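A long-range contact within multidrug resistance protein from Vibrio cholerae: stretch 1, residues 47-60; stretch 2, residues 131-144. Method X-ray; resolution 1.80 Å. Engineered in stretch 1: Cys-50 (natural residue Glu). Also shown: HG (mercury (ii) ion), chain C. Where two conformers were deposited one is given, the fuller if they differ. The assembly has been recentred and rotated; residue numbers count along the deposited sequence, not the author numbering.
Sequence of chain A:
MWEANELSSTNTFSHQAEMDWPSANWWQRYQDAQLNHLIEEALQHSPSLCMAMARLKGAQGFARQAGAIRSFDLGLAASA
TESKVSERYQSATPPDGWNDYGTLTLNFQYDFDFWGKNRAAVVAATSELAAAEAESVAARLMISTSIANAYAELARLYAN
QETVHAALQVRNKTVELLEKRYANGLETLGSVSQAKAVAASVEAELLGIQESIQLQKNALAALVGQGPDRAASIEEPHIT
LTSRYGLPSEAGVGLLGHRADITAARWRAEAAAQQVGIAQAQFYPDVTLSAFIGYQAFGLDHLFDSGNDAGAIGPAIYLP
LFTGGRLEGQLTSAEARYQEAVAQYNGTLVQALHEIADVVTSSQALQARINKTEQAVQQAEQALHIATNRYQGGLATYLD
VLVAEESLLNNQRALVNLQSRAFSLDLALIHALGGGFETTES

Stretch 1 47-60: PSLCMAMARLKGAQ
Stretch 2 131-144: AAEAESVAARLMIS

Both stretches are helical throughout, with phi between -55° and -75° and psi between -28° and -54°. Regular i to i-4 backbone hydrogen bonds run through each, for example Ala-54 N to Cys-50 O (2.9 Å) and Ala-139 N to Glu-135 O (2.8 Å). The axes approach to 9.1 Å and their N-to-C directions differ by 174°, an almost exactly antiparallel pair. The CA register descends accordingly: Ser-48 CA to Ile-143 CA 7.2 Å, Leu-49 CA to Arg-140 CA 7.3 Å, Ala-52 CA to Ser-136 CA 5.9 Å and Leu-56 CA to Ala-132 CA 5.7 Å. The backbones are thus nearer at the last two pairs, and the contact buries 374 Å² in total.

At the start of stretch 1, Ile-143 (chi1 -68°, m; chi2 164°, t) reaches the helix backbone. Ile-143 CD1 lies 3.7 Å from Leu-49 N and 3.9 Å from Ser-48 C, while Ser-48 CB (chi1 -80°, m) is 4.0 Å from Ile-143 CG1. Leu-49 (t, p) points sideways, and Leu-49 CB adds a looser apolar contact at 4.5 Å to Ile-143 CD1. The engineered Cys-50 (chi1 -58°, m) is out of reach of stretch 2; Cys-50 SG binds the mercury ion HG at 2.4 Å.

Ala-52 points toward stretch 2, where Ala-52 CB meets Ala-139 CB at 3.5 Å, a tight methyl-to-methyl contact. Met-53 (m, t, m) points away from stretch 2. Arg-55 (chi1 -67°, m) is modelled only as far as CG and makes no close contact.

Leu-56 (chi1 172°, t; chi2 58°, p) has the largest covered area, 66 Å². Leu-56 CD1 lies 4.2 Å from Ala-132 CB and 3.8 Å from Glu-133 CG, the aliphatic part of that side chain (m, t, chi3 -8°). Leu-56 CD2 is 3.9 Å from Ser-136 OG. Ser-136 OG (chi1 68°, p) donates to Glu-133 O within its own helix at 2.6 Å, so its polarity is satisfied beside the leucine methyl.

Ala-59 CB then meets Ala-132 CB at 3.4 Å, repeating the alanine pairing of Ala-52. No direct hydrogen bond crosses the interface. The polar link is water 1, whose O accepts from Gln-60 NE2 (m, t, chi3 -13°) at 2.8 Å and donates to Glu-133 OE2 at 2.7 Å, bridging amide and carboxylate at the margin of the apolar seam.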

# COMPACT_ATOMS: atom_id res chain seq x y z
N PRO A 47 -12.97 3.60 -15.41
CA PRO A 47 -11.83 2.70 -15.23
C PRO A 47 -11.89 1.78 -14.00
O PRO A 47 -11.53 0.63 -14.11
CB PRO A 47 -10.64 3.66 -15.16
CG PRO A 47 -11.10 4.85 -15.98
CD PRO A 47 -12.55 5.00 -15.60
N SER A 48 -12.36 2.28 -12.87
CA SER A 48 -12.47 1.45 -11.68
C SER A 48 -13.47 0.32 -11.88
O SER A 48 -13.26 -0.79 -11.44
CB SER A 48 -12.85 2.28 -10.47
OG SER A 48 -11.72 2.93 -9.94
N LEU A 49 -14.55 0.64 -12.57
CA LEU A 49 -15.52 -0.36 -12.97
C LEU A 49 -14.87 -1.42 -13.84
O LEU A 49 -14.96 -2.60 -13.55
CB LEU A 49 -16.68 0.28 -13.74
CG LEU A 49 -17.63 -0.77 -14.30
CD1 LEU A 49 -18.39 -1.43 -13.19
CD2 LEU A 49 -18.56 -0.24 -15.35
N CYS A 50 -14.22 -0.99 -14.91
CA CYS A 50 -13.66 -1.91 -15.86
C CYS A 50 -12.60 -2.82 -15.26
O CYS A 50 -12.52 -3.98 -15.61
CB CYS A 50 -13.16 -1.21 -17.12
SG CYS A 50 -14.44 -0.26 -17.97
N MET A 51 -11.79 -2.29 -14.34
CA MET A 51 -10.76 -3.07 -13.72
C MET A 51 -11.41 -4.16 -12.87
O MET A 51 -10.95 -5.27 -12.83
CB MET A 51 -9.89 -2.21 -12.82
CG MET A 51 -8.95 -1.31 -13.59
SD MET A 51 -7.88 -0.32 -12.57
CE MET A 51 -7.35 -1.53 -11.38
N ALA A 52 -12.47 -3.79 -12.15
CA ALA A 52 -13.20 -4.76 -11.35
C ALA A 52 -13.82 -5.90 -12.21
O ALA A 52 -13.71 -7.08 -11.82
CB ALA A 52 -14.29 -4.04 -10.52
N MET A 53 -14.45 -5.55 -13.32
CA MET A 53 -15.00 -6.48 -14.31
C MET A 53 -13.90 -7.43 -14.79
O MET A 53 -14.08 -8.63 -14.89
CB MET A 53 -15.57 -5.71 -15.54
CG MET A 53 -16.82 -4.85 -15.26
SD MET A 53 -17.72 -4.10 -16.64
CE MET A 53 -16.60 -2.92 -17.44
N ALA A 54 -12.75 -6.84 -15.10
CA ALA A 54 -11.61 -7.58 -15.64
C ALA A 54 -11.05 -8.58 -14.64
O ALA A 54 -10.76 -9.73 -15.00
CB ALA A 54 -10.53 -6.62 -16.09
N ARG A 55 -10.94 -8.16 -13.39
CA ARG A 55 -10.47 -9.02 -12.31
C ARG A 55 -11.42 -10.18 -12.02
O ARG A 55 -10.98 -11.24 -11.56
CB ARG A 55 -10.21 -8.21 -11.05
CG ARG A 55 -9.05 -7.23 -11.17
N LEU A 56 -12.71 -9.99 -12.27
CA LEU A 56 -13.66 -11.08 -12.13
C LEU A 56 -13.49 -12.03 -13.32
O LEU A 56 -13.44 -13.24 -13.15
CB LEU A 56 -15.10 -10.54 -12.00
CG LEU A 56 -16.19 -11.62 -12.04
CD1 LEU A 56 -15.96 -12.64 -10.92
CD2 LEU A 56 -17.53 -10.93 -11.88
N LYS A 57 -13.40 -11.50 -14.53
CA LYS A 57 -13.23 -12.33 -15.71
C LYS A 57 -11.95 -13.16 -15.58
O LYS A 57 -11.92 -14.32 -15.97
CB LYS A 57 -13.25 -11.49 -16.99
CG LYS A 57 -13.10 -12.26 -18.28
CD LYS A 57 -13.13 -11.35 -19.50
CE LYS A 57 -12.87 -12.13 -20.75
NZ LYS A 57 -13.05 -11.36 -22.00
N GLY A 58 -10.92 -12.58 -14.98
CA GLY A 58 -9.67 -13.28 -14.75
C GLY A 58 -9.87 -14.51 -13.91
O GLY A 58 -9.39 -15.60 -14.23
N ALA A 59 -10.57 -14.33 -12.81
CA ALA A 59 -10.85 -15.44 -11.90
C ALA A 59 -11.70 -16.52 -12.61
O ALA A 59 -11.54 -17.71 -12.35
CB ALA A 59 -11.58 -14.94 -10.67
N GLN A 60 -12.59 -16.09 -13.49
CA GLN A 60 -13.38 -17.01 -14.30
C GLN A 60 -12.49 -17.86 -15.20
O GLN A 60 -12.61 -19.07 -15.27
CB GLN A 60 -14.47 -16.27 -15.11
CG GLN A 60 -15.60 -15.66 -14.22
CD GLN A 60 -16.48 -14.67 -14.99
OE1 GLN A 60 -16.12 -14.27 -16.07
NE2 GLN A 60 -17.61 -14.28 -14.40
N ALA A 131 -14.80 -16.09 -4.20
CA ALA A 131 -14.21 -14.96 -3.54
C ALA A 131 -14.11 -13.78 -4.51
O ALA A 131 -14.40 -12.63 -4.12
CB ALA A 131 -12.85 -15.32 -2.94
N ALA A 132 -13.72 -14.06 -5.75
CA ALA A 132 -13.66 -13.02 -6.78
C ALA A 132 -15.03 -12.37 -7.09
O ALA A 132 -15.16 -11.15 -7.35
CB ALA A 132 -13.03 -13.53 -7.99
N GLU A 133 -16.06 -13.20 -7.03
CA GLU A 133 -17.43 -12.71 -7.23
C GLU A 133 -17.80 -11.72 -6.11
O GLU A 133 -18.31 -10.63 -6.36
CB GLU A 133 -18.40 -13.87 -7.32
CG GLU A 133 -18.29 -14.64 -8.60
CD GLU A 133 -19.12 -15.92 -8.65
OE1 GLU A 133 -19.68 -16.28 -7.60
OE2 GLU A 133 -19.18 -16.54 -9.73
N ALA A 134 -17.48 -12.10 -4.87
CA ALA A 134 -17.70 -11.25 -3.71
C ALA A 134 -16.87 -9.98 -3.82
O ALA A 134 -17.35 -8.89 -3.49
CB ALA A 134 -17.35 -12.00 -2.42
N GLU A 135 -15.64 -10.08 -4.30
CA GLU A 135 -14.82 -8.90 -4.42
C GLU A 135 -15.36 -7.94 -5.49
O GLU A 135 -15.22 -6.74 -5.33
CB GLU A 135 -13.37 -9.26 -4.67
CG GLU A 135 -12.76 -9.87 -3.41
CD GLU A 135 -11.31 -10.23 -3.57
OE1 GLU A 135 -10.87 -10.45 -4.70
OE2 GLU A 135 -10.60 -10.29 -2.53
N SER A 136 -16.01 -8.46 -6.52
CA SER A 136 -16.63 -7.59 -7.52
C SER A 136 -17.78 -6.76 -6.90
O SER A 136 -17.96 -5.60 -7.25
CB SER A 136 -17.12 -8.35 -8.76
OG SER A 136 -18.19 -9.18 -8.46
N VAL A 137 -18.52 -7.37 -5.98
CA VAL A 137 -19.53 -6.63 -5.22
C VAL A 137 -18.86 -5.57 -4.33
O VAL A 137 -19.31 -4.41 -4.27
CB VAL A 137 -20.41 -7.59 -4.37
CG1 VAL A 137 -21.42 -6.84 -3.48
CG2 VAL A 137 -21.11 -8.56 -5.32
N ALA A 138 -17.82 -5.97 -3.60
CA ALA A 138 -17.04 -5.01 -2.80
C ALA A 138 -16.52 -3.85 -3.66
O ALA A 138 -16.52 -2.70 -3.19
CB ALA A 138 -15.87 -5.70 -2.05
N ALA A 139 -16.16 -4.13 -4.92
CA ALA A 139 -15.65 -3.09 -5.81
C ALA A 139 -16.76 -2.12 -6.20
O ALA A 139 -16.54 -0.89 -6.22
CB ALA A 139 -15.00 -3.68 -7.10
N ARG A 140 -17.95 -2.64 -6.46
CA ARG A 140 -19.08 -1.78 -6.71
C ARG A 140 -19.31 -0.85 -5.52
O ARG A 140 -19.54 0.35 -5.69
CB ARG A 140 -20.31 -2.63 -6.94
CG ARG A 140 -21.50 -1.83 -7.45
CD ARG A 140 -22.79 -2.54 -7.15
NE ARG A 140 -23.91 -2.09 -7.98
CZ ARG A 140 -25.01 -1.52 -7.52
NH1 ARG A 140 -25.14 -1.23 -6.23
NH2 ARG A 140 -25.99 -1.19 -8.35
N LEU A 141 -19.26 -1.41 -4.32
CA LEU A 141 -19.46 -0.66 -3.08
C LEU A 141 -18.39 0.41 -2.91
O LEU A 141 -18.68 1.52 -2.46
CB LEU A 141 -19.43 -1.60 -1.88
CG LEU A 141 -20.27 -1.39 -0.61
CD1 LEU A 141 -19.40 -1.36 0.66
CD2 LEU A 141 -21.34 -0.29 -0.65
N MET A 142 -17.15 0.07 -3.25
CA MET A 142 -16.04 1.00 -3.10
C MET A 142 -16.18 2.18 -4.05
O MET A 142 -15.81 3.31 -3.72
CB MET A 142 -14.71 0.28 -3.34
CG MET A 142 -13.49 1.20 -3.28
SD MET A 142 -11.94 0.29 -3.42
CE MET A 142 -12.14 -0.46 -5.03
N ILE A 143 -16.71 1.91 -5.24
CA ILE A 143 -16.99 2.96 -6.22
C ILE A 143 -18.11 3.88 -5.77
O ILE A 143 -17.97 5.12 -5.74
CB ILE A 143 -17.30 2.34 -7.60
CG1 ILE A 143 -16.04 1.67 -8.18
CG2 ILE A 143 -17.78 3.37 -8.60
CD1 ILE A 143 -16.33 0.73 -9.32
N SER A 144 -19.24 3.29 -5.39
CA SER A 144 -20.39 4.12 -5.08
C SER A 144 -20.14 4.89 -3.79
O SER A 144 -20.48 6.06 -3.72
CB SER A 144 -21.65 3.24 -4.97
OG SER A 144 -21.42 2.26 -3.99
HG HG C . -15.84 -1.94 -18.98
O HOH W 1 -18.81 -15.73 -12.30